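Local coordinates for protein probable AP endonuclease (African swine fever virus, PDB 6KI3) that binds DNA and zinc ions and probably cuts the phosphodiester backbone on the 5' side of abasic sites during repair, also removing mismatched 3' nucleotides, at residues K45-V49 and A273-R277; G180-A186 and H219-N225; G84-P90 and F101-E105. All blocks are in the same frame, centred on the assembly; numbering follows the deposited sequence.

Contact 1 (K45-V49 and A273-R277). With ZN (zinc ion), chain J; nucleotides of chain C.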
loop_
_atom_site.group_PDB
_atom_site.type_symbol
_atom_site.label_atom_id
_atom_site.label_comp_id
_atom_site.label_asym_id
_atom_site.label_seq_id
_atom_site.Cartn_x
_atom_site.Cartn_y
_atom_site.Cartn_z
ATOM N N LYS A 45 -5.746 10.746 -7.027
ATOM C CA LYS A 45 -6.184 9.703 -7.939
ATOM C C LYS A 45 -6.340 8.349 -7.261
ATOM O O LYS A 45 -6.937 7.443 -7.854
ATOM C CB LYS A 45 -5.203 9.576 -9.112
ATOM N N SER A 46 -5.827 8.190 -6.043
ATOM C CA SER A 46 -5.919 6.929 -5.322
ATOM C C SER A 46 -6.204 7.205 -3.851
ATOM O O SER A 46 -6.179 8.350 -3.391
ATOM C CB SER A 46 -4.638 6.096 -5.474
ATOM O OG SER A 46 -3.531 6.732 -4.860
ATOM N N ALA A 47 -6.484 6.131 -3.118
ATOM C CA ALA A 47 -6.740 6.185 -1.684
ATOM C C ALA A 47 -6.671 4.767 -1.137
ATOM O O ALA A 47 -6.762 3.790 -1.886
ATOM C CB ALA A 47 -8.100 6.818 -1.370
ATOM N N GLN A 48 -6.454 4.657 0.154
ATOM C CA GLN A 48 -6.429 3.400 0.873
ATOM C C GLN A 48 -7.314 3.442 2.138
ATOM O O GLN A 48 -7.281 4.374 2.872
ATOM C CB GLN A 48 -5.012 2.980 1.202
ATOM C CG GLN A 48 -4.914 1.661 1.925
ATOM C CD GLN A 48 -3.486 1.215 2.160
ATOM O OE1 GLN A 48 -2.865 0.662 1.301
ATOM N NE2 GLN A 48 -2.989 1.464 3.319
ATOM N N VAL A 49 -8.096 2.412 2.371
ATOM C CA VAL A 49 -8.998 2.363 3.514
ATOM C C VAL A 49 -8.993 0.961 4.108
ATOM O O VAL A 49 -8.603 -0.014 3.463
ATOM C CB VAL A 49 -10.444 2.762 3.139
ATOM C CG1 VAL A 49 -10.527 4.240 2.790
ATOM C CG2 VAL A 49 -10.947 1.906 1.983
ATOM N N ALA A 273 0.240 4.837 -5.894
ATOM C CA ALA A 273 1.167 5.209 -4.833
ATOM C C ALA A 273 0.369 5.766 -3.665
ATOM O O ALA A 273 -0.376 6.739 -3.829
ATOM C CB ALA A 273 2.194 6.232 -5.327
ATOM N N ILE A 274 0.528 5.156 -2.494
ATOM C CA ILE A 274 -0.233 5.510 -1.302
ATOM C C ILE A 274 0.735 5.967 -0.221
ATOM O O ILE A 274 1.686 5.250 0.111
ATOM C CB ILE A 274 -1.082 4.326 -0.800
ATOM C CG1 ILE A 274 -1.987 3.798 -1.916
ATOM C CG2 ILE A 274 -1.903 4.739 0.410
ATOM C CD1 ILE A 274 -3.089 4.749 -2.315
ATOM N N LEU A 275 0.491 7.156 0.325
ATOM C CA LEU A 275 1.220 7.640 1.491
ATOM C C LEU A 275 0.465 7.232 2.749
ATOM O O LEU A 275 -0.746 7.451 2.851
ATOM C CB LEU A 275 1.390 9.161 1.448
ATOM C CG LEU A 275 2.369 9.786 0.448
ATOM C CD1 LEU A 275 1.843 9.739 -0.982
ATOM C CD2 LEU A 275 2.691 11.218 0.853
ATOM N N GLU A 276 1.174 6.638 3.702
ATOM C CA GLU A 276 0.565 6.125 4.927
ATOM C C GLU A 276 1.074 6.949 6.107
ATOM O O GLU A 276 2.077 6.609 6.737
ATOM C CB GLU A 276 0.874 4.641 5.098
ATOM C CG GLU A 276 0.573 3.810 3.862
ATOM C CD GLU A 276 0.883 2.340 4.060
ATOM O OE1 GLU A 276 -0.057 1.560 4.330
ATOM O OE2 GLU A 276 2.070 1.965 3.952
ATOM N N ARG A 277 0.341 7.980 6.447
ATOM C CA ARG A 277 0.705 8.819 7.546
ATOM C C ARG A 277 -0.276 8.767 8.657
ATOM O O ARG A 277 -1.421 8.879 8.443
ATOM C CB ARG A 277 0.785 10.264 7.136
ATOM C CG ARG A 277 1.879 10.627 6.203
ATOM C CD ARG A 277 3.271 10.358 6.675
ATOM N NE ARG A 277 3.996 10.283 5.452
ATOM C CZ ARG A 277 4.180 9.183 4.772
ATOM N NH1 ARG A 277 3.805 8.036 5.235
ATOM N NH2 ARG A 277 4.793 9.236 3.648
HETATM ZN ZN ZN J . 2.326 -0.297 4.153
ATOM O "O5'" 3DR C 1 1.062 0.524 7.616
ATOM P P 3DR C 1 2.028 -0.741 7.384
ATOM O OP1 3DR C 1 1.074 -1.879 7.115
ATOM O OP2 3DR C 1 2.863 -0.327 6.200
ATOM O OP3 3DR C 1 2.787 -0.875 8.682
ATOM C "C2'" 3DR C 1 -2.906 2.427 7.923
ATOM C "C5'" 3DR C 1 -0.146 0.407 8.363
ATOM C "C4'" 3DR C 1 -0.682 1.808 8.625
ATOM O "O4'" 3DR C 1 -0.591 2.574 7.422
ATOM C "C1'" 3DR C 1 -1.857 3.143 7.083
ATOM C "C3'" 3DR C 1 -2.135 1.794 9.063
ATOM O "O3'" 3DR C 1 -2.279 2.615 10.223
#
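Ala-47 and Ile-274 are the residues where strands 46-49 and 273-275 come closest, with their CA atoms 6.6 Å apart. The strand axes approach to 6.9 Å and their directions differ by 55°, too far for neighbours in a sheet; strand 6-10 runs between them and pairs with both. The side chains therefore meet inside the curve of the TIM barrel. Ile-274 bridges the two strands: its CG2 branch lies against CB of Gln-48 at 3.7 Å, while the tip of its other branch, CD1, reaches OG of Ser-46 and the backbone N of Ala-47. Beyond Ile-274 the contact turns polar. Gln-48 holds CG anti to its backbone N (chi1 -179°) and continues extended, which carries its amide to the carboxylate of Glu-276. There NE2 donates to OE1 of Glu-276 over 3.1 Å, on the anti side, tilted well out of the carboxylate plane but close to the amide's own, with the two flat groups turned 82° against each other. The amide is held at both ends, since Gln-48 OE1 accepts from His-223 NE2. Glu-276 OE2 binds a zinc ion at 2.3 Å and also accepts from Asn-225 ND2; the same metal takes OP2 of the abasic nucleotide 3DR1 of chain C at 2.1 Å. Glu-276 OE1 lies 3.3 Å from O4' of that sugar. With one oxygen on the metal and the other gripped by an amide fixed at both ends, Glu-276 is oriented beside the damaged nucleotide by Gln-48, a second-shell residue.

Contact 2 (G180-A186 and H219-N225). With ZN (zinc ion), chain J.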
loop_
_atom_site.group_PDB
_atom_site.type_symbol
_atom_site.label_atom_id
_atom_site.label_comp_id
_atom_site.label_asym_id
_atom_site.label_seq_id
_atom_site.Cartn_x
_atom_site.Cartn_y
_atom_site.Cartn_z
ATOM N N GLY A 180 -0.681 -9.542 -6.853
ATOM C CA GLY A 180 0.148 -8.385 -7.110
ATOM C C GLY A 180 1.183 -8.196 -6.014
ATOM O O GLY A 180 1.245 -8.962 -5.050
ATOM N N LEU A 181 1.991 -7.155 -6.191
ATOM C CA LEU A 181 3.060 -6.813 -5.262
ATOM C C LEU A 181 2.859 -5.390 -4.766
ATOM O O LEU A 181 2.595 -4.482 -5.562
ATOM C CB LEU A 181 4.433 -6.952 -5.928
ATOM C CG LEU A 181 5.622 -6.340 -5.185
ATOM C CD1 LEU A 181 5.894 -7.086 -3.889
ATOM C CD2 LEU A 181 6.861 -6.321 -6.069
ATOM N N CYS A 182 2.980 -5.201 -3.456
ATOM C CA CYS A 182 2.959 -3.881 -2.840
ATOM C C CYS A 182 4.326 -3.618 -2.226
ATOM O O CYS A 182 4.755 -4.341 -1.321
ATOM C CB CYS A 182 1.862 -3.778 -1.780
ATOM S SG CYS A 182 1.753 -2.150 -1.002
ATOM N N ILE A 183 5.008 -2.593 -2.722
ATOM C CA ILE A 183 6.351 -2.248 -2.272
ATOM C C ILE A 183 6.229 -1.096 -1.284
ATOM O O ILE A 183 5.940 0.042 -1.672
ATOM C CB ILE A 183 7.263 -1.883 -3.450
ATOM C CG1 ILE A 183 7.421 -3.080 -4.388
ATOM C CG2 ILE A 183 8.622 -1.417 -2.950
ATOM C CD1 ILE A 183 8.199 -2.765 -5.643
ATOM N N ASP A 184 6.441 -1.389 -0.004
ATOM C CA ASP A 184 6.466 -0.376 1.044
ATOM C C ASP A 184 7.923 0.013 1.271
ATOM O O ASP A 184 8.719 -0.792 1.767
ATOM C CB ASP A 184 5.815 -0.895 2.325
ATOM C CG ASP A 184 5.490 0.216 3.308
ATOM O OD1 ASP A 184 6.351 1.092 3.533
ATOM O OD2 ASP A 184 4.365 0.217 3.851
ATOM N N THR A 185 8.269 1.250 0.903
ATOM C CA THR A 185 9.664 1.680 0.949
ATOM C C THR A 185 10.202 1.693 2.375
ATOM O O THR A 185 11.369 1.362 2.608
ATOM C CB THR A 185 9.809 3.062 0.310
ATOM O OG1 THR A 185 8.946 3.994 0.976
ATOM C CG2 THR A 185 9.446 3.007 -1.167
ATOM N N ALA A 186 9.367 2.076 3.344
ATOM C CA ALA A 186 9.794 2.059 4.739
ATOM C C ALA A 186 10.080 0.650 5.239
ATOM O O ALA A 186 10.856 0.488 6.187
ATOM C CB ALA A 186 8.733 2.715 5.625
ATOM N N HIS A 219 0.781 -5.061 -12.054
ATOM C CA HIS A 219 0.371 -5.629 -10.775
ATOM C C HIS A 219 1.291 -5.186 -9.643
ATOM O O HIS A 219 1.577 -5.949 -8.718
ATOM C CB HIS A 219 0.326 -7.153 -10.852
ATOM C CG HIS A 219 -0.829 -7.687 -11.640
ATOM N ND1 HIS A 219 -1.026 -7.387 -12.971
ATOM C CD2 HIS A 219 -1.848 -8.505 -11.285
ATOM C CE1 HIS A 219 -2.117 -7.995 -13.401
ATOM N NE2 HIS A 219 -2.635 -8.680 -12.398
ATOM N N ILE A 220 1.771 -3.945 -9.701
ATOM C CA ILE A 220 2.674 -3.399 -8.695
ATOM C C ILE A 220 2.103 -2.083 -8.187
ATOM O O ILE A 220 1.756 -1.204 -8.983
ATOM C CB ILE A 220 4.097 -3.192 -9.251
ATOM C CG1 ILE A 220 4.745 -4.537 -9.588
ATOM C CG2 ILE A 220 4.951 -2.425 -8.256
ATOM C CD1 ILE A 220 6.177 -4.425 -10.078
ATOM N N MET A 221 1.999 -1.955 -6.865
ATOM C CA MET A 221 1.602 -0.717 -6.210
ATOM C C MET A 221 2.652 -0.353 -5.168
ATOM O O MET A 221 3.502 -1.168 -4.803
ATOM C CB MET A 221 0.217 -0.835 -5.560
ATOM C CG MET A 221 0.177 -1.750 -4.349
ATOM S SD MET A 221 -1.405 -1.676 -3.493
ATOM C CE MET A 221 -1.332 -0.032 -2.788
ATOM N N PHE A 222 2.585 0.883 -4.678
ATOM C CA PHE A 222 3.624 1.416 -3.808
ATOM C C PHE A 222 3.037 2.093 -2.579
ATOM O O PHE A 222 2.003 2.764 -2.654
ATOM C CB PHE A 222 4.510 2.415 -4.554
ATOM C CG PHE A 222 5.489 1.770 -5.483
ATOM C CD1 PHE A 222 5.140 1.494 -6.792
ATOM C CD2 PHE A 222 6.758 1.434 -5.043
ATOM C CE1 PHE A 222 6.040 0.898 -7.647
ATOM C CE2 PHE A 222 7.665 0.836 -5.895
ATOM C CZ PHE A 222 7.305 0.568 -7.200
ATOM N N HIS A 223 3.716 1.907 -1.451
ATOM C CA HIS A 223 3.507 2.690 -0.239
ATOM C C HIS A 223 4.711 3.613 -0.091
ATOM O O HIS A 223 5.809 3.158 0.246
ATOM C CB HIS A 223 3.351 1.790 0.986
ATOM C CG HIS A 223 2.060 1.035 1.027
ATOM N ND1 HIS A 223 1.846 -0.025 1.881
ATOM C CD2 HIS A 223 0.911 1.192 0.327
ATOM C CE1 HIS A 223 0.623 -0.492 1.703
ATOM N NE2 HIS A 223 0.036 0.228 0.765
ATOM N N LEU A 224 4.510 4.903 -0.357
ATOM C CA LEU A 224 5.593 5.888 -0.310
ATOM C C LEU A 224 5.725 6.388 1.122
ATOM O O LEU A 224 5.078 7.354 1.530
ATOM C CB LEU A 224 5.329 7.031 -1.282
ATOM C CG LEU A 224 5.246 6.661 -2.763
ATOM C CD1 LEU A 224 5.219 7.913 -3.629
ATOM C CD2 LEU A 224 6.400 5.753 -3.158
ATOM N N ASN A 225 6.585 5.727 1.894
ATOM C CA ASN A 225 6.778 6.049 3.301
ATOM C C ASN A 225 8.259 6.227 3.593
ATOM O O ASN A 225 9.070 5.355 3.263
ATOM C CB ASN A 225 6.207 4.954 4.210
ATOM C CG ASN A 225 4.733 4.704 3.972
ATOM O OD1 ASN A 225 3.973 5.627 3.678
ATOM N ND2 ASN A 225 4.319 3.449 4.102
HETATM ZN ZN ZN J . 2.326 -0.297 4.153
#
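With CG of Asp-184 swung away from its backbone N (chi1 -165°) and CG of His-223 beside its own (chi1 -71°), Asp-184 OD2 lies 2.1 Å and His-223 ND1 2.3 Å from one zinc ion. The carboxylate sits at the imidazole edge, its plane 87° from the ring's. Cys-182 comes over one face of the same ring, SG 3.4 Å from the His-223 centroid, and the ring's NE2 is bonded to Gln-48. Glu-147, Glu-276 and a DNA phosphate complete the metal site. The ligands lie at the C-terminal ends of parallel TIM-barrel strands, where active sites of this fold sit; backbone bonds such as Ile-183 N to Met-221 O at 2.9 Å join these two strands. On the other face Ile-183 lies side by side with Phe-222, CD1 3.6 Å from CE2, facing helices 198-209 and 258-269. Asp-184 is the N-cap of helix 185-190, its OD1 taking a weak bond from Ala-186 N. Asn-225 ND2 donates to Asp-184 OD1 over 3.2 Å, from the syn side but tilted out of the carboxylate plane, and also to Glu-276. At the next residue, Thr-185 OG1 gives its proton to Asn-225 O at 2.7 Å.

Contact 3 (G84-P90 and F101-E105). With nucleotides of chain D; nucleotides of chain B; nucleotides of chain C.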
loop_
_atom_site.group_PDB
_atom_site.type_symbol
_atom_site.label_atom_id
_atom_site.label_comp_id
_atom_site.label_asym_id
_atom_site.label_seq_id
_atom_site.Cartn_x
_atom_site.Cartn_y
_atom_site.Cartn_z
ATOM N N GLY A 84 -5.912 -5.100 4.212
ATOM C CA GLY A 84 -6.448 -6.172 5.019
ATOM C C GLY A 84 -6.161 -5.975 6.493
ATOM O O GLY A 84 -5.306 -5.184 6.896
ATOM N N THR A 85 -6.905 -6.708 7.316
ATOM C CA THR A 85 -6.664 -6.671 8.747
ATOM C C THR A 85 -5.318 -7.311 9.071
ATOM O O THR A 85 -4.728 -8.031 8.260
ATOM C CB THR A 85 -7.774 -7.398 9.506
ATOM O OG1 THR A 85 -7.611 -8.813 9.349
ATOM C CG2 THR A 85 -9.137 -6.992 8.972
ATOM N N TYR A 86 -4.831 -7.038 10.281
ATOM C CA TYR A 86 -3.584 -7.643 10.723
ATOM C C TYR A 86 -3.735 -9.127 11.029
ATOM O O TYR A 86 -2.721 -9.809 11.213
ATOM C CB TYR A 86 -3.053 -6.899 11.950
ATOM C CG TYR A 86 -2.790 -5.432 11.691
ATOM C CD1 TYR A 86 -2.377 -4.995 10.439
ATOM C CD2 TYR A 86 -2.968 -4.484 12.690
ATOM C CE1 TYR A 86 -2.140 -3.659 10.191
ATOM C CE2 TYR A 86 -2.732 -3.143 12.451
ATOM C CZ TYR A 86 -2.318 -2.737 11.199
ATOM O OH TYR A 86 -2.081 -1.406 10.946
ATOM N N LEU A 87 -4.962 -9.638 11.079
ATOM C CA LEU A 87 -5.219 -11.051 11.322
ATOM C C LEU A 87 -5.330 -11.859 10.037
ATOM O O LEU A 87 -5.588 -13.065 10.102
ATOM C CB LEU A 87 -6.506 -11.227 12.138
ATOM C CG LEU A 87 -6.859 -10.184 13.200
ATOM C CD1 LEU A 87 -8.185 -10.530 13.861
ATOM C CD2 LEU A 87 -5.763 -10.062 14.239
ATOM N N ASP A 88 -5.150 -11.228 8.875
ATOM C CA ASP A 88 -5.296 -11.904 7.586
ATOM C C ASP A 88 -3.991 -12.616 7.227
ATOM O O ASP A 88 -3.266 -12.248 6.301
ATOM C CB ASP A 88 -5.706 -10.910 6.507
ATOM C CG ASP A 88 -7.109 -10.372 6.711
ATOM O OD1 ASP A 88 -7.916 -11.048 7.383
ATOM O OD2 ASP A 88 -7.405 -9.275 6.193
ATOM N N VAL A 89 -3.700 -13.665 7.990
ATOM C CA VAL A 89 -2.510 -14.481 7.770
ATOM C C VAL A 89 -2.958 -15.834 7.227
ATOM O O VAL A 89 -3.247 -16.749 8.009
ATOM C CB VAL A 89 -1.692 -14.636 9.062
ATOM C CG1 VAL A 89 -0.317 -15.208 8.756
ATOM C CG2 VAL A 89 -1.575 -13.296 9.778
ATOM N N PRO A 90 -3.027 -16.006 5.902
ATOM C CA PRO A 90 -3.595 -17.247 5.351
ATOM C C PRO A 90 -2.734 -18.476 5.583
ATOM O O PRO A 90 -3.234 -19.596 5.423
ATOM C CB PRO A 90 -3.726 -16.944 3.849
ATOM C CG PRO A 90 -3.507 -15.462 3.710
ATOM C CD PRO A 90 -2.629 -15.064 4.846
ATOM N N PHE A 101 -12.386 -15.241 6.336
ATOM C CA PHE A 101 -12.600 -13.809 6.525
ATOM C C PHE A 101 -12.029 -13.007 5.362
ATOM O O PHE A 101 -12.640 -12.027 4.918
ATOM C CB PHE A 101 -11.982 -13.356 7.847
ATOM C CG PHE A 101 -12.316 -11.940 8.215
ATOM C CD1 PHE A 101 -13.521 -11.638 8.824
ATOM C CD2 PHE A 101 -11.426 -10.912 7.949
ATOM C CE1 PHE A 101 -13.835 -10.336 9.162
ATOM C CE2 PHE A 101 -11.734 -9.608 8.286
ATOM C CZ PHE A 101 -12.940 -9.320 8.895
ATOM N N ILE A 102 -10.857 -13.405 4.859
ATOM C CA ILE A 102 -10.297 -12.766 3.671
ATOM C C ILE A 102 -11.233 -12.935 2.484
ATOM O O ILE A 102 -11.341 -12.044 1.633
ATOM C CB ILE A 102 -8.896 -13.337 3.374
ATOM C CG1 ILE A 102 -7.959 -13.091 4.557
ATOM C CG2 ILE A 102 -8.318 -12.730 2.100
ATOM C CD1 ILE A 102 -6.589 -13.695 4.376
ATOM N N GLN A 103 -11.937 -14.068 2.415
ATOM C CA GLN A 103 -12.868 -14.293 1.316
ATOM C C GLN A 103 -14.023 -13.301 1.345
ATOM O O GLN A 103 -14.510 -12.890 0.285
ATOM C CB GLN A 103 -13.396 -15.727 1.361
ATOM C CG GLN A 103 -13.972 -16.204 0.042
ATOM C CD GLN A 103 -12.938 -16.226 -1.066
ATOM O OE1 GLN A 103 -11.765 -16.516 -0.831
ATOM N NE2 GLN A 103 -13.368 -15.914 -2.284
ATOM N N GLN A 104 -14.433 -12.903 2.540
ATOM C CA GLN A 104 -15.470 -11.908 2.706
ATOM C C GLN A 104 -15.034 -10.542 2.218
ATOM O O GLN A 104 -15.748 -9.897 1.531
ATOM C CB GLN A 104 -15.908 -11.811 4.157
ATOM C CG GLN A 104 -16.215 -13.131 4.799
ATOM C CD GLN A 104 -16.642 -13.018 6.231
ATOM O OE1 GLN A 104 -16.194 -13.779 7.074
ATOM N NE2 GLN A 104 -17.526 -12.078 6.519
ATOM N N GLU A 105 -13.825 -10.147 2.564
ATOM C CA GLU A 105 -13.274 -8.858 2.156
ATOM C C GLU A 105 -13.130 -8.776 0.641
ATOM O O GLU A 105 -13.504 -7.772 0.024
ATOM C CB GLU A 105 -11.927 -8.627 2.839
ATOM C CG GLU A 105 -12.022 -8.286 4.317
ATOM C CD GLU A 105 -10.665 -8.248 4.989
ATOM O OE1 GLU A 105 -10.063 -9.327 5.173
ATOM O OE2 GLU A 105 -10.194 -7.141 5.326
ATOM P P DG D 10 -4.751 -14.583 16.572
ATOM O OP1 DG D 10 -3.997 -15.853 16.493
ATOM O OP2 DG D 10 -4.636 -13.731 17.777
ATOM O "O5'" DG D 10 -4.379 -13.688 15.303
ATOM C "C5'" DG D 10 -4.400 -14.260 14.002
ATOM C "C4'" DG D 10 -3.090 -14.008 13.277
ATOM O "O4'" DG D 10 -2.851 -12.581 13.188
ATOM C "C3'" DG D 10 -1.853 -14.595 13.942
ATOM O "O3'" DG D 10 -0.910 -14.965 12.949
ATOM C "C2'" DG D 10 -1.346 -13.438 14.799
ATOM C "C1'" DG D 10 -1.707 -12.226 13.945
ATOM N N9 DG D 10 -2.034 -11.035 14.726
ATOM C C8 DG D 10 -2.918 -10.950 15.774
ATOM N N7 DG D 10 -3.015 -9.750 16.276
ATOM C C5 DG D 10 -2.139 -8.990 15.512
ATOM C C6 DG D 10 -1.818 -7.614 15.591
ATOM O O6 DG D 10 -2.260 -6.766 16.378
ATOM N N1 DG D 10 -0.882 -7.247 14.627
ATOM C C2 DG D 10 -0.326 -8.103 13.705
ATOM N N2 DG D 10 0.560 -7.565 12.855
ATOM N N3 DG D 10 -0.619 -9.393 13.619
ATOM C C4 DG D 10 -1.529 -9.766 14.551
ATOM P P DC B 9 3.053 2.627 15.183
ATOM O OP1 DC B 9 3.828 3.600 14.449
ATOM O OP2 DC B 9 1.881 3.054 15.909
ATOM O "O5'" DC B 9 2.651 1.506 14.154
ATOM C "C5'" DC B 9 3.647 1.000 13.289
ATOM C "C4'" DC B 9 3.130 -0.156 12.475
ATOM O "O4'" DC B 9 2.876 -1.276 13.328
ATOM C "C3'" DC B 9 1.821 0.082 11.746
ATOM O "O3'" DC B 9 2.115 0.555 10.443
ATOM C "C2'" DC B 9 1.237 -1.312 11.645
ATOM C "C1'" DC B 9 1.963 -2.133 12.704
ATOM N N1 DC B 9 1.074 -2.640 13.731
ATOM C C2 DC B 9 0.730 -3.988 13.734
ATOM O O2 DC B 9 1.209 -4.725 12.874
ATOM N N3 DC B 9 -0.087 -4.457 14.692
ATOM C C4 DC B 9 -0.583 -3.627 15.607
ATOM N N4 DC B 9 -1.409 -4.126 16.513
ATOM C C5 DC B 9 -0.254 -2.246 15.626
ATOM C C6 DC B 9 0.563 -1.797 14.674
ATOM P P DC C 2 -2.348 1.957 11.687
ATOM O OP1 DC C 2 -1.966 3.007 12.656
ATOM O OP2 DC C 2 -1.607 0.676 11.648
ATOM O "O5'" DC C 2 -3.894 1.611 11.885
ATOM C "C5'" DC C 2 -4.844 2.657 12.019
ATOM C "C4'" DC C 2 -6.253 2.108 11.920
ATOM O "O4'" DC C 2 -6.512 1.227 13.044
ATOM C "C3'" DC C 2 -7.359 3.153 11.946
ATOM O "O3'" DC C 2 -8.443 2.704 11.143
ATOM C "C2'" DC C 2 -7.731 3.208 13.427
ATOM C "C1'" DC C 2 -7.546 1.755 13.852
ATOM N N1 DC C 2 -7.144 1.597 15.279
ATOM C C2 DC C 2 -7.640 0.521 16.024
ATOM O O2 DC C 2 -8.413 -0.280 15.485
ATOM N N3 DC C 2 -7.259 0.389 17.319
ATOM C C4 DC C 2 -6.423 1.275 17.862
ATOM N N4 DC C 2 -6.075 1.102 19.143
ATOM C C5 DC C 2 -5.904 2.376 17.119
ATOM C C6 DC C 2 -6.287 2.496 15.844
#
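Asp-88 and Glu-105 send their carboxylates at each other from opposite directions, the planes turned 55° apart, with Asp-88 OD2 only 2.8 Å from Glu-105 OE1. Asp-88 comes from the loop after strand 79-83, Glu-105 from helix 96-112, so the contact closes a strand-loop-helix unit of the barrel on the side where the DNA binds. Ile-102, Phe-101, Thr-85 and Pro-90 pack round the acid pair. Ile-102 slides past Asp-88 in the opposite sense, laying CG1 3.5 Å from OD1 of Asp-88, and the tip of its chain, CD1, meets CG of Pro-90 at 3.6 Å, the two side chains crossing at about a right angle. Phe-101 offers an edge: Thr-85 CG2 approaches CE2 of the ring at 3.7 Å and Asp-88 OD1 approaches CD2, both near the ring plane. In Thr-85, OG1 stands between the backbone N and the carbonyl carbon (chi1 75°), where it accepts from Leu-87 N as an ST turn; this leaves CG2 to face the helix. The loop is further shaped by a type I turn from Thr-85 to Asp-88 and by a weak bond from Thr-85 N to Asp-88 OD2. Its outer side meets the DNA. Tyr-86 sets one ring face, off-centre, against the cytosine of DC9 of chain B and its CB against the guanine of DG10 of chain D, which pairs with that cytosine, while Leu-87 CD2 lies 3.4 Å from C8 of DG10. Two buried carboxylates as close as those of Asp-88 and Glu-105, with no partner in the model for Glu-105 OE2, are consistent with one of the acids being protonated.

How the contacts relate
Contacts 1 and 2, centres 11 Å apart, supply three of the four protein ligands of one zinc ion, Glu-147 being the fourth. Strands 272-275 and 220-227 are barrel neighbours, joined where Ile-274 N lies 2.8 Å from Phe-222 O. Asn-225 ND2 approaches Glu-276 OE2 to 2.7 Å, a probable hydrogen bond, so one amide reaches metal-binding carboxylates from both contacts. Contact 3 touches neither: its centre is about 19 Å from each, its nearest atoms about 6 Å from contact 1. It relates to them through the DNA, packing against a duplex base pair while contact 1 faces the abasic sugar; Gly-84 follows His-83, a ligand of a second zinc ion that shares Glu-147 with the first.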